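Local coordinates for protein glutathione peroxidase (Schistosoma mansoni, PDB 2V1M) that catalyses the reduction of hydrogen peroxide by glutathione, giving glutathione disulfide and water, at residues A[76-81]-A[131-136]; A[102-105]-A[111-114]; A[105-110]-A[117-122]; A[126-131]-A[146-151]; A[17-22]-A[81-86]. All blocks are in the same frame, centred on the assembly; numbering follows the deposited sequence.

How the interactions relate
From the N terminus, the hairpin turn 17-22 meets 81-86 in interaction 5. This closes a loop that holds strand 33-39, helix 46-60 and strand 65-71. Interaction 1 opens at 76-81, shares Trp81 with interaction 5 and crosses it. It closes at 131-136 beside the probable active site. Interactions 2 and 3 nest inside that loop. They share Lys105 and fold the segment after strand 99-100 onto helix 113-121. Interaction 4 joins 126-131 to edge strand 145-149, shares Lys131 with interaction 1 and crosses it. Lys103 hydrogen-bonds Glu79 and Trp81, linking interactions 1, 2 and 5. Asn107 and Lys119 link interactions 3 and 4. Interactions 4 and 5 lie on opposite sides of the chain's centre.

Interaction 1 of 5, residues A[76-81]-A[131-136]; sequences GGQEPW and KWNFSK. With SO4 (sulfate ion), chain B.
Gln78 meets Trp132 and Asn133 at the probable active site of this thioredoxin-fold peroxidase. With residue 43 the three side chains match the catalytic tetrad of glutathione peroxidases. Residue 43, the active-site position by similarity, is a cysteinesulfonic acid here. The tight part of the contact gathers round the amide oxygen of Gln78. This side chain runs straight out beyond CG (chi2 176°) and brings OE1 to 2.7 Å from Asn133 ND2. The angle is too poor for a hydrogen bond. ND2 of the buried Asn133 is hydrogen-bonded to the modified residue 43 instead. Trp132 NE1 gives Gln78 OE1 a weak bond of 3.3 Å, with an N-H...O angle of 126°. The amide stands nearly square to the indole, the planes 88° apart, and Gln78 NE2 lies at the ring edge. The six-membered end of the indole is the looser side. Trp132 is partly exposed and Gly76 exposed. There the ring meets backbone, with Gly76 N 3.4 Å from Trp132 CH2.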
# COMPACT_ATOMS: atom_id res chain seq x y z
N GLY A 76 -12.96 -2.86 -11.66
CA GLY A 76 -12.97 -2.86 -13.11
C GLY A 76 -12.19 -4.00 -13.75
O GLY A 76 -11.83 -3.93 -14.93
N GLY A 77 -11.91 -5.05 -12.99
CA GLY A 77 -11.09 -6.17 -13.50
C GLY A 77 -9.73 -5.67 -14.00
O GLY A 77 -9.17 -6.21 -14.97
N GLN A 78 -9.14 -4.71 -13.27
CA GLN A 78 -7.91 -4.07 -13.71
C GLN A 78 -6.62 -4.69 -13.17
O GLN A 78 -5.52 -4.21 -13.51
CB GLN A 78 -7.98 -2.56 -13.47
CG GLN A 78 -9.03 -1.94 -14.35
CD GLN A 78 -9.26 -0.45 -14.10
OE1 GLN A 78 -8.73 0.16 -13.18
NE2 GLN A 78 -10.07 0.17 -14.96
N GLU A 79 -6.73 -5.79 -12.42
CA GLU A 79 -5.56 -6.58 -12.01
C GLU A 79 -5.84 -8.06 -12.28
O GLU A 79 -5.87 -8.88 -11.39
CB GLU A 79 -5.23 -6.34 -10.54
CG GLU A 79 -3.87 -6.92 -10.10
CD GLU A 79 -2.70 -6.06 -10.55
OE1 GLU A 79 -2.53 -5.89 -11.79
OE2 GLU A 79 -1.97 -5.52 -9.68
N PRO A 80 -6.06 -8.42 -13.58
CA PRO A 80 -6.44 -9.81 -13.88
C PRO A 80 -5.30 -10.81 -13.81
O PRO A 80 -5.57 -12.02 -13.72
CB PRO A 80 -7.00 -9.71 -15.32
CG PRO A 80 -6.16 -8.56 -15.90
CD PRO A 80 -6.10 -7.56 -14.77
N TRP A 81 -4.04 -10.35 -13.93
CA TRP A 81 -2.92 -11.28 -14.05
C TRP A 81 -2.59 -11.93 -12.70
O TRP A 81 -2.97 -11.45 -11.63
CB TRP A 81 -1.68 -10.54 -14.56
CG TRP A 81 -1.87 -9.79 -15.85
CD1 TRP A 81 -2.75 -10.08 -16.87
CD2 TRP A 81 -1.18 -8.61 -16.25
NE1 TRP A 81 -2.65 -9.13 -17.87
CE2 TRP A 81 -1.69 -8.22 -17.51
CE3 TRP A 81 -0.19 -7.82 -15.65
CZ2 TRP A 81 -1.23 -7.07 -18.18
CZ3 TRP A 81 0.26 -6.68 -16.30
CH2 TRP A 81 -0.26 -6.32 -17.56
N LYS A 131 -12.45 3.01 -2.84
CA LYS A 131 -13.24 3.45 -3.98
C LYS A 131 -12.72 3.03 -5.34
O LYS A 131 -13.51 2.87 -6.27
CB LYS A 131 -13.41 4.94 -3.95
CG LYS A 131 -14.32 5.40 -2.84
CD LYS A 131 -14.27 6.92 -2.72
CE LYS A 131 -15.26 7.49 -1.72
NZ LYS A 131 -15.11 6.91 -0.37
N TRP A 132 -11.41 2.84 -5.47
CA TRP A 132 -10.84 2.39 -6.74
C TRP A 132 -9.41 1.92 -6.46
O TRP A 132 -8.93 1.95 -5.31
CB TRP A 132 -10.91 3.49 -7.84
CG TRP A 132 -10.90 2.92 -9.23
CD1 TRP A 132 -9.92 3.05 -10.17
CD2 TRP A 132 -11.90 2.07 -9.81
NE1 TRP A 132 -10.26 2.34 -11.31
CE2 TRP A 132 -11.46 1.72 -11.11
CE3 TRP A 132 -13.16 1.58 -9.37
CZ2 TRP A 132 -12.23 0.92 -11.98
CZ3 TRP A 132 -13.92 0.78 -10.25
CH2 TRP A 132 -13.44 0.46 -11.53
N ASN A 133 -8.71 1.51 -7.51
CA ASN A 133 -7.28 1.23 -7.40
C ASN A 133 -6.53 2.48 -6.93
O ASN A 133 -6.90 3.62 -7.23
CB ASN A 133 -6.75 0.76 -8.74
CG ASN A 133 -7.58 -0.35 -9.33
OD1 ASN A 133 -7.73 -1.43 -8.74
ND2 ASN A 133 -8.17 -0.08 -10.50
N PHE A 134 -5.41 2.24 -6.24
CA PHE A 134 -4.45 3.26 -5.84
C PHE A 134 -4.94 4.19 -4.74
O PHE A 134 -4.53 5.34 -4.68
CB PHE A 134 -3.87 4.03 -7.03
CG PHE A 134 -3.13 3.12 -7.99
CD1 PHE A 134 -1.87 2.64 -7.68
CD2 PHE A 134 -3.70 2.75 -9.22
CE1 PHE A 134 -1.17 1.82 -8.54
CE2 PHE A 134 -3.00 1.92 -10.08
CZ PHE A 134 -1.75 1.44 -9.77
N SER A 135 -5.78 3.69 -3.83
CA SER A 135 -5.94 4.42 -2.57
C SER A 135 -4.64 4.24 -1.76
O SER A 135 -3.82 3.33 -2.03
CB SER A 135 -7.11 3.84 -1.77
OG SER A 135 -7.59 4.78 -0.83
N LYS A 136 -4.43 5.12 -0.78
CA LYS A 136 -3.21 5.12 0.04
C LYS A 136 -3.55 5.27 1.51
O LYS A 136 -4.36 6.14 1.88
CB LYS A 136 -2.22 6.22 -0.37
CG LYS A 136 -1.72 6.15 -1.79
CD LYS A 136 -2.55 6.95 -2.84
CE LYS A 136 -1.92 6.79 -4.20
NZ LYS A 136 -2.75 7.37 -5.30
S SO4 B . -11.46 7.74 -0.08
O1 SO4 B . -12.50 6.77 0.40
O2 SO4 B . -12.11 9.06 -0.15
O3 SO4 B . -10.36 7.73 0.91
O4 SO4 B . -11.01 7.36 -1.43

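Interaction 2 of 5, residues A[102-105]-A[111-114]; sequences SKIK and ADDL
Lys105 and Asp112 are joined by the one hydrogen bond of this contact, from backbone to backbone. Asp112 N donates to Lys105 O at 2.9 Å. A second, softer contact uses the same oxygen. It is a CA-H...O contact from Ala111, bent at the hydrogen, with Ala111 CA 3.3 Å from Lys105 O. The apolar part is Ile104 against Asp112. Ile104 CD1 packs on Asp112 CB at 3.8 Å, while its CG2 branch lies beside the carboxylate, 3.9 Å from Asp112 OD2. Phe70 of strand 65-71 also touches Ile104. The last kind is capping. Asp112 has CG anti to its own N (chi1 -164°), which places OD1 within bonding distance of Leu114 N in the first turn. Leu114 N donates to Asp112 OD1 at 2.9 Å, meeting it on the anti side. Lys105 O thus fixes the backbone of a residue that serves as the N-cap of helix 113-121.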
# COMPACT_ATOMS: atom_id res chain seq x y z
N SER A 102 1.19 -10.46 -2.82
CA SER A 102 0.21 -11.21 -3.56
C SER A 102 -1.16 -10.51 -3.53
O SER A 102 -1.49 -9.69 -2.66
CB SER A 102 0.09 -12.65 -3.01
OG SER A 102 1.21 -13.44 -3.36
N LYS A 103 -1.96 -10.88 -4.52
CA LYS A 103 -3.28 -10.26 -4.73
C LYS A 103 -4.22 -10.59 -3.56
O LYS A 103 -4.25 -11.72 -3.03
CB LYS A 103 -3.81 -10.72 -6.09
CG LYS A 103 -5.10 -10.04 -6.56
CD LYS A 103 -5.69 -10.72 -7.79
CE LYS A 103 -4.72 -10.69 -8.97
NZ LYS A 103 -5.36 -11.25 -10.20
N ILE A 104 -4.98 -9.57 -3.15
CA ILE A 104 -5.95 -9.65 -2.08
C ILE A 104 -7.22 -8.93 -2.49
O ILE A 104 -7.29 -8.21 -3.51
CB ILE A 104 -5.41 -9.03 -0.78
CG1 ILE A 104 -5.06 -7.55 -0.98
CG2 ILE A 104 -4.22 -9.87 -0.24
CD1 ILE A 104 -4.89 -6.76 0.33
N LYS A 105 -8.23 -9.06 -1.64
CA LYS A 105 -9.42 -8.18 -1.68
C LYS A 105 -9.24 -7.12 -0.58
O LYS A 105 -8.65 -7.36 0.48
CB LYS A 105 -10.69 -8.98 -1.45
CG LYS A 105 -10.99 -9.87 -2.67
CD LYS A 105 -12.17 -10.81 -2.40
CE LYS A 105 -12.49 -11.55 -3.69
NZ LYS A 105 -13.76 -12.31 -3.56
N ALA A 111 -12.21 -9.39 2.39
CA ALA A 111 -11.05 -8.49 2.38
C ALA A 111 -10.00 -9.03 3.35
O ALA A 111 -10.31 -9.59 4.40
CB ALA A 111 -11.45 -7.13 2.79
N ASP A 112 -8.74 -8.80 3.00
CA ASP A 112 -7.65 -9.13 3.91
C ASP A 112 -7.89 -8.39 5.24
O ASP A 112 -8.29 -7.22 5.26
CB ASP A 112 -6.30 -8.72 3.31
CG ASP A 112 -5.16 -9.39 4.04
OD1 ASP A 112 -4.69 -8.84 5.06
OD2 ASP A 112 -4.73 -10.47 3.58
N ASP A 113 -7.58 -9.06 6.34
CA ASP A 113 -7.69 -8.41 7.66
C ASP A 113 -6.88 -7.12 7.76
O ASP A 113 -7.32 -6.18 8.46
CB ASP A 113 -7.28 -9.37 8.77
CG ASP A 113 -8.29 -10.50 8.99
OD1 ASP A 113 -9.44 -10.41 8.50
OD2 ASP A 113 -7.92 -11.48 9.68
N LEU A 114 -5.77 -7.01 7.02
CA LEU A 114 -5.02 -5.75 7.06
C LEU A 114 -5.94 -4.59 6.59
O LEU A 114 -5.92 -3.50 7.19
CB LEU A 114 -3.81 -5.85 6.15
CG LEU A 114 -3.09 -4.50 5.89
CD1 LEU A 114 -2.51 -3.91 7.17
CD2 LEU A 114 -2.01 -4.71 4.85

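Interaction 3 of 5, residues A[105-110]-A[117-122]; sequences KVNGSD and FLKSRQ
Lys119 reaches from helix 113-121 to Val106 and Asn107. The contact ties the C-terminal part of this helix to the loop that leads into it, within the thioredoxin fold of the peroxidase. Hydrogen bonds to the protein come first. Lys119 NZ donates to the backbone oxygen Val106 O at 3.0 Å and to the side-chain oxygen Asn107 OD1 at 3.1 Å. Both acceptors are met in their carbonyl planes, on a lone pair. The bond to Val106 also brings Lys119 CE to 3.2 Å from Val106 O. The lysine chain bends at chi3 (-64°), which turns its end toward the loop. It crosses the Asn107 side chain at about a right angle. Asn107 OD1 has another, stronger partner in Ile130 N, and one amide oxygen thus joins the loop, the helix and the segment that follows the helix. Gln74 OE1 accepts from the backbone N of both Val106 and Asn107 and ties this loop to the one that follows strand 65-71. Packing is light. The Val106 side chain packs on Ile130 and Asn38, outside the two segments. Nearer its base, Lys119 CG lies against Arg148 NH1. Water supplies the remaining link. One molecule accepts from Lys119 NZ at 2.8 Å and donates to Gly108 O at 2.9 Å.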
# COMPACT_ATOMS: atom_id res chain seq x y z
N LYS A 105 -8.23 -9.06 -1.64
CA LYS A 105 -9.42 -8.18 -1.68
C LYS A 105 -9.24 -7.12 -0.58
O LYS A 105 -8.65 -7.36 0.48
CB LYS A 105 -10.69 -8.98 -1.45
CG LYS A 105 -10.99 -9.87 -2.67
CD LYS A 105 -12.17 -10.81 -2.40
CE LYS A 105 -12.49 -11.55 -3.69
NZ LYS A 105 -13.76 -12.31 -3.56
N VAL A 106 -9.79 -5.94 -0.88
CA VAL A 106 -9.78 -4.79 0.05
C VAL A 106 -11.17 -4.42 0.57
O VAL A 106 -11.26 -3.74 1.59
CB VAL A 106 -9.07 -3.56 -0.55
CG1 VAL A 106 -7.64 -3.91 -0.98
CG2 VAL A 106 -9.87 -2.97 -1.72
N ASN A 107 -12.22 -4.87 -0.13
CA ASN A 107 -13.61 -4.65 0.26
C ASN A 107 -14.34 -5.97 0.43
O ASN A 107 -13.96 -6.99 -0.14
CB ASN A 107 -14.36 -3.79 -0.75
CG ASN A 107 -13.90 -2.35 -0.78
OD1 ASN A 107 -13.50 -1.76 0.23
ND2 ASN A 107 -13.99 -1.76 -1.94
N GLY A 108 -15.41 -5.91 1.23
CA GLY A 108 -16.25 -7.07 1.48
C GLY A 108 -15.73 -7.95 2.57
O GLY A 108 -14.69 -7.69 3.18
N SER A 109 -16.49 -9.00 2.87
CA SER A 109 -16.16 -9.83 4.03
C SER A 109 -14.93 -10.71 3.83
O SER A 109 -14.41 -11.22 4.82
CB SER A 109 -17.34 -10.68 4.48
OG SER A 109 -17.70 -11.53 3.44
N ASP A 110 -14.48 -10.88 2.58
CA ASP A 110 -13.26 -11.61 2.30
C ASP A 110 -12.05 -10.69 2.10
O ASP A 110 -10.98 -11.17 1.72
CB ASP A 110 -13.47 -12.53 1.10
CG ASP A 110 -14.51 -13.58 1.39
OD1 ASP A 110 -14.53 -14.15 2.49
OD2 ASP A 110 -15.34 -13.86 0.50
N PHE A 117 -8.66 -3.70 8.98
CA PHE A 117 -8.05 -2.86 10.01
C PHE A 117 -7.83 -1.43 9.51
O PHE A 117 -8.18 -0.45 10.22
CB PHE A 117 -6.74 -3.49 10.48
CG PHE A 117 -6.00 -2.65 11.48
CD1 PHE A 117 -6.47 -2.53 12.81
CD2 PHE A 117 -4.84 -1.96 11.12
CE1 PHE A 117 -5.79 -1.77 13.73
CE2 PHE A 117 -4.16 -1.18 12.06
CZ PHE A 117 -4.63 -1.10 13.37
N LEU A 118 -7.19 -1.26 8.36
CA LEU A 118 -6.91 0.09 7.84
C LEU A 118 -8.22 0.90 7.76
O LEU A 118 -8.28 2.05 8.21
CB LEU A 118 -6.26 0.00 6.47
CG LEU A 118 -4.83 -0.57 6.46
CD1 LEU A 118 -4.40 -0.77 5.01
CD2 LEU A 118 -3.86 0.37 7.19
N LYS A 119 -9.24 0.30 7.16
CA LYS A 119 -10.53 1.00 7.00
C LYS A 119 -11.21 1.26 8.35
O LYS A 119 -11.96 2.23 8.46
CB LYS A 119 -11.46 0.19 6.09
CG LYS A 119 -11.01 0.13 4.64
CD LYS A 119 -12.06 -0.51 3.74
CE LYS A 119 -12.32 -1.96 4.08
NZ LYS A 119 -13.40 -2.48 3.22
N SER A 120 -10.92 0.43 9.36
CA SER A 120 -11.50 0.66 10.69
C SER A 120 -10.85 1.86 11.40
O SER A 120 -11.41 2.37 12.39
CB SER A 120 -11.38 -0.57 11.59
OG SER A 120 -10.08 -0.72 12.13
N ARG A 121 -9.66 2.28 10.93
CA ARG A 121 -8.91 3.36 11.57
C ARG A 121 -9.04 4.71 10.87
O ARG A 121 -8.87 5.74 11.57
CB ARG A 121 -7.42 2.98 11.73
CG ARG A 121 -7.16 1.86 12.72
CD ARG A 121 -7.57 2.28 14.15
NE ARG A 121 -7.14 1.35 15.19
CZ ARG A 121 -5.92 1.33 15.74
NH1 ARG A 121 -5.00 2.21 15.38
NH2 ARG A 121 -5.66 0.42 16.68
N GLN A 122 -9.24 4.71 9.55
CA GLN A 122 -9.35 5.97 8.80
C GLN A 122 -10.49 5.87 7.82
O GLN A 122 -10.46 5.02 6.90
CB GLN A 122 -8.05 6.29 8.04
CG GLN A 122 -6.91 6.72 8.93
CD GLN A 122 -7.19 8.06 9.62
OE1 GLN A 122 -7.29 8.13 10.88
NE2 GLN A 122 -7.38 9.11 8.88
O HOH W 1 -13.81 -5.12 4.19

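Interaction 4 of 5, residues A[126-131]-A[146-151]; sequences LTNNIK and VKRYSP. With SO4 (sulfate ion), chain B; SO4 (sulfate ion), chain C.
Arg148 reaches Asn128 and Ile130 with a fully stretched side chain. Its CB points toward 126-131. CG lies anti to the backbone N (chi1 174°), and the chain stays extended as far as NE. CG passes 3.5 Å from O3 of sulfate B, an ion probably left from crystallisation, and CD runs beside the same oxygen. NE then donates to this O3 at 2.9 Å. Arg148 belongs to strand 145-149, an outer strand of the mixed sheet. A classic beta bulge lies just before it, where Val146 and Lys147 both face Leu138. Beyond CZ the guanidinium grips the carbonyl of Asn128 end-on, with both terminal nitrogens on one oxygen. NH2 is 2.9 Å from Asn128 O and NH1 is 3.2 Å from it. The oxygen lies close to the guanidinium plane, but both donors approach from one face of the carbonyl. NH1 has a further acceptor in Gln122 O. NH2 makes a weak bond to O1 of sulfate B. Lys131 NZ, in one of its two conformers, donates to that O1 at 2.7 Å, so O1 is shared by the two cationic groups. Ile130 CD1 sits over one face of the guanidinium, offset toward the rim, 3.8 Å from Arg148 NH2. Asn128 OD1 accepts from Gly124 N.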
# COMPACT_ATOMS: atom_id res chain seq x y z
N LEU A 126 -17.17 10.27 2.55
CA LEU A 126 -18.60 9.93 2.61
C LEU A 126 -18.85 8.51 3.07
O LEU A 126 -19.48 8.29 4.11
CB LEU A 126 -19.30 10.26 1.29
CG LEU A 126 -19.79 11.70 1.19
CD1 LEU A 126 -18.65 12.66 1.44
CD2 LEU A 126 -20.31 11.90 -0.22
N THR A 127 -18.40 7.55 2.28
CA THR A 127 -18.52 6.15 2.60
C THR A 127 -17.12 5.54 2.79
O THR A 127 -16.11 6.14 2.42
CB THR A 127 -19.27 5.40 1.50
OG1 THR A 127 -18.62 5.67 0.24
CG2 THR A 127 -20.74 5.89 1.40
N ASN A 128 -17.08 4.35 3.37
CA ASN A 128 -15.83 3.79 3.84
C ASN A 128 -15.14 2.76 2.94
O ASN A 128 -13.94 2.51 3.12
CB ASN A 128 -15.95 3.22 5.25
CG ASN A 128 -14.64 3.34 6.02
OD1 ASN A 128 -13.86 4.27 5.75
ND2 ASN A 128 -14.40 2.47 6.97
N ASN A 129 -15.85 2.04 2.07
CA ASN A 129 -15.17 1.10 1.18
C ASN A 129 -14.08 1.82 0.39
O ASN A 129 -14.20 2.99 0.06
CB ASN A 129 -16.15 0.49 0.15
CG ASN A 129 -16.90 -0.72 0.70
OD1 ASN A 129 -16.88 -0.99 1.90
ND2 ASN A 129 -17.54 -1.47 -0.20
N ILE A 130 -13.05 1.09 0.01
CA ILE A 130 -12.03 1.56 -0.93
C ILE A 130 -12.74 1.86 -2.25
O ILE A 130 -13.55 1.03 -2.73
CB ILE A 130 -10.91 0.51 -1.12
CG1 ILE A 130 -10.29 0.08 0.21
CG2 ILE A 130 -9.88 1.00 -2.12
CD1 ILE A 130 -9.74 1.24 1.05
N LYS A 131 -12.45 3.01 -2.84
CA LYS A 131 -13.24 3.45 -3.98
C LYS A 131 -12.72 3.03 -5.34
O LYS A 131 -13.51 2.87 -6.27
CB LYS A 131 -13.41 4.94 -3.95
CG LYS A 131 -14.32 5.40 -2.84
CD LYS A 131 -14.27 6.92 -2.72
CE LYS A 131 -15.26 7.49 -1.72
NZ LYS A 131 -15.11 6.91 -0.37
N VAL A 146 -2.81 6.68 10.28
CA VAL A 146 -3.18 8.02 10.69
C VAL A 146 -3.64 8.91 9.55
O VAL A 146 -4.08 10.05 9.84
CB VAL A 146 -2.12 8.71 11.57
CG1 VAL A 146 -1.90 7.94 12.86
CG2 VAL A 146 -0.81 8.87 10.79
N LYS A 147 -3.58 8.46 8.28
CA LYS A 147 -4.16 9.25 7.21
C LYS A 147 -4.52 8.31 6.08
O LYS A 147 -3.86 7.27 5.87
CB LYS A 147 -3.23 10.37 6.74
CG LYS A 147 -3.99 11.52 6.04
CD LYS A 147 -3.27 12.85 6.20
CE LYS A 147 -3.89 13.93 5.34
NZ LYS A 147 -3.12 15.20 5.43
N ARG A 148 -5.53 8.70 5.32
CA ARG A 148 -6.01 7.95 4.16
C ARG A 148 -6.20 8.93 3.01
O ARG A 148 -6.72 10.06 3.19
CB ARG A 148 -7.37 7.32 4.52
CG ARG A 148 -8.08 6.63 3.39
CD ARG A 148 -9.41 6.05 3.92
NE ARG A 148 -10.22 5.53 2.82
CZ ARG A 148 -11.18 4.61 2.98
NH1 ARG A 148 -11.39 4.03 4.18
NH2 ARG A 148 -11.91 4.24 1.93
N TYR A 149 -5.77 8.50 1.82
CA TYR A 149 -5.82 9.36 0.61
C TYR A 149 -6.58 8.62 -0.47
O TYR A 149 -6.37 7.42 -0.72
CB TYR A 149 -4.40 9.70 0.13
CG TYR A 149 -3.49 10.25 1.19
CD1 TYR A 149 -3.34 11.63 1.37
CD2 TYR A 149 -2.80 9.38 2.04
CE1 TYR A 149 -2.48 12.14 2.35
CE2 TYR A 149 -1.95 9.88 3.01
CZ TYR A 149 -1.78 11.25 3.16
OH TYR A 149 -0.90 11.68 4.12
N SER A 150 -7.42 9.37 -1.16
CA SER A 150 -8.25 8.82 -2.21
C SER A 150 -7.39 8.47 -3.44
O SER A 150 -6.28 9.00 -3.61
CB SER A 150 -9.34 9.83 -2.57
OG SER A 150 -8.78 10.97 -3.18
N PRO A 151 -7.93 7.62 -4.31
CA PRO A 151 -7.18 7.16 -5.52
C PRO A 151 -6.49 8.25 -6.33
O PRO A 151 -5.35 8.03 -6.76
CB PRO A 151 -8.27 6.46 -6.35
CG PRO A 151 -9.15 5.82 -5.27
CD PRO A 151 -9.23 6.92 -4.18
S SO4 B . -11.46 7.74 -0.08
O1 SO4 B . -12.50 6.77 0.40
O2 SO4 B . -12.11 9.06 -0.15
O3 SO4 B . -10.36 7.73 0.91
O4 SO4 B . -11.01 7.36 -1.43
S SO4 C . -20.04 4.01 5.90
O1 SO4 C . -21.49 4.08 5.67
O2 SO4 C . -19.55 5.39 6.01
O3 SO4 C . -19.84 3.30 7.17
O4 SO4 C . -19.35 3.33 4.81

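Interaction 5 of 5, residues A[17-22]-A[81-86]; sequences KDINGV and WAEAEI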
# COMPACT_ATOMS: atom_id res chain seq x y z
N LYS A 17 0.88 -12.59 2.38
CA LYS A 17 1.74 -13.30 1.42
C LYS A 17 2.36 -12.27 0.47
O LYS A 17 1.65 -11.49 -0.17
CB LYS A 17 0.88 -14.30 0.66
CG LYS A 17 1.69 -15.28 -0.21
CD LYS A 17 0.79 -16.29 -0.95
CE LYS A 17 -0.08 -17.14 0.00
NZ LYS A 17 0.76 -17.93 0.90
N ASP A 18 3.69 -12.30 0.36
CA ASP A 18 4.36 -11.39 -0.58
C ASP A 18 4.22 -11.90 -2.02
O ASP A 18 3.64 -12.97 -2.26
CB ASP A 18 5.80 -11.08 -0.14
CG ASP A 18 6.84 -12.12 -0.51
OD1 ASP A 18 6.57 -13.05 -1.30
OD2 ASP A 18 7.98 -11.93 -0.00
N ILE A 19 4.72 -11.13 -2.98
CA ILE A 19 4.43 -11.45 -4.39
C ILE A 19 5.12 -12.73 -4.86
O ILE A 19 4.74 -13.28 -5.88
CB ILE A 19 4.67 -10.27 -5.32
CG1 ILE A 19 3.90 -10.40 -6.64
CG2 ILE A 19 6.19 -10.07 -5.51
CD1 ILE A 19 3.77 -9.06 -7.37
N ASN A 20 6.14 -13.15 -4.10
CA ASN A 20 6.86 -14.41 -4.37
C ASN A 20 6.23 -15.61 -3.68
O ASN A 20 6.75 -16.74 -3.79
CB ASN A 20 8.31 -14.29 -3.92
CG ASN A 20 9.05 -13.19 -4.69
OD1 ASN A 20 8.82 -13.02 -5.90
ND2 ASN A 20 9.90 -12.44 -3.99
N GLY A 21 5.11 -15.39 -2.98
CA GLY A 21 4.44 -16.47 -2.26
C GLY A 21 4.98 -16.68 -0.86
O GLY A 21 4.56 -17.65 -0.20
N VAL A 22 5.83 -15.79 -0.36
CA VAL A 22 6.43 -15.90 0.97
C VAL A 22 5.59 -15.12 1.96
O VAL A 22 5.44 -13.89 1.83
CB VAL A 22 7.89 -15.39 0.94
CG1 VAL A 22 8.46 -15.22 2.34
CG2 VAL A 22 8.75 -16.33 0.06
N TRP A 81 -4.04 -10.35 -13.93
CA TRP A 81 -2.92 -11.28 -14.05
C TRP A 81 -2.59 -11.93 -12.70
O TRP A 81 -2.97 -11.45 -11.63
CB TRP A 81 -1.68 -10.54 -14.56
CG TRP A 81 -1.87 -9.79 -15.85
CD1 TRP A 81 -2.75 -10.08 -16.87
CD2 TRP A 81 -1.18 -8.61 -16.25
NE1 TRP A 81 -2.65 -9.13 -17.87
CE2 TRP A 81 -1.69 -8.22 -17.51
CE3 TRP A 81 -0.19 -7.82 -15.65
CZ2 TRP A 81 -1.23 -7.07 -18.18
CZ3 TRP A 81 0.26 -6.68 -16.30
CH2 TRP A 81 -0.26 -6.32 -17.56
N ALA A 82 -1.86 -13.04 -12.79
CA ALA A 82 -1.34 -13.68 -11.59
C ALA A 82 -0.05 -12.99 -11.14
O ALA A 82 0.55 -12.16 -11.86
CB ALA A 82 -1.13 -15.20 -11.81
N GLU A 83 0.42 -13.38 -9.96
CA GLU A 83 1.52 -12.69 -9.28
C GLU A 83 2.78 -12.64 -10.13
O GLU A 83 3.44 -11.61 -10.16
CB GLU A 83 1.81 -13.35 -7.93
CG GLU A 83 0.80 -12.98 -6.84
CD GLU A 83 -0.57 -13.62 -6.90
OE1 GLU A 83 -0.83 -14.55 -7.73
OE2 GLU A 83 -1.45 -13.22 -6.08
N ALA A 84 3.18 -13.75 -10.76
CA ALA A 84 4.48 -13.72 -11.49
C ALA A 84 4.43 -12.66 -12.59
O ALA A 84 5.43 -11.96 -12.82
CB ALA A 84 4.83 -15.08 -12.03
N GLU A 85 3.31 -12.57 -13.29
CA GLU A 85 3.17 -11.62 -14.37
C GLU A 85 3.09 -10.19 -13.85
O GLU A 85 3.67 -9.28 -14.46
CB GLU A 85 1.96 -11.97 -15.21
CG GLU A 85 1.74 -11.04 -16.39
CD GLU A 85 0.63 -11.51 -17.35
OE1 GLU A 85 -0.04 -12.54 -17.10
OE2 GLU A 85 0.41 -10.79 -18.36
N ILE A 86 2.36 -9.96 -12.76
CA ILE A 86 2.36 -8.63 -12.13
C ILE A 86 3.80 -8.22 -11.77
O ILE A 86 4.27 -7.08 -12.04
CB ILE A 86 1.47 -8.62 -10.89
CG1 ILE A 86 -0.01 -8.84 -11.28
CG2 ILE A 86 1.62 -7.28 -10.14
CD1 ILE A 86 -0.89 -9.17 -10.09
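Ile19 lies obliquely across Glu83 and Ile86 at the start of helix 83-94. Its CG1 is anti to the backbone N (chi1 -158°), and this carries the longer branch toward the helix. CG1 rests 3.8 Å from Glu83 CB. The methyl CD1 goes further and meets Ile86 CG2 at 3.9 Å, one helical turn along. CD1 also lies 3.8 Å from Glu83 O. On the backbone side, Ile19 O comes within 3.6 Å of Glu83 CB. Glu83 therefore offers its aliphatic base to the isoleucine. Its chain then bends at chi2 (75°) and takes the carboxylate away, where OE2 accepts from Lys103 N. Ile19 sits in a type I turn, Asp18 to Gly21, between strands 15-17 and 23-25. The turn is bonded from within. Asp18 OD1 takes Asn20 N at 2.8 Å, an Asx turn, and Val22 N at 3.0 Å. The two donors arrive from opposite faces of the carboxylate. Asn20 OD1 accepts from Lys87 NZ, a polar tie from the turn to helix 83-94. No hydrogen bond joins 17-22 to 81-86. The contact is buried and works by fit of aliphatic groups, while the carboxylates of Asp18 and Glu83 and the amide oxygen of Asn20 bond within the turn or outside the two segments.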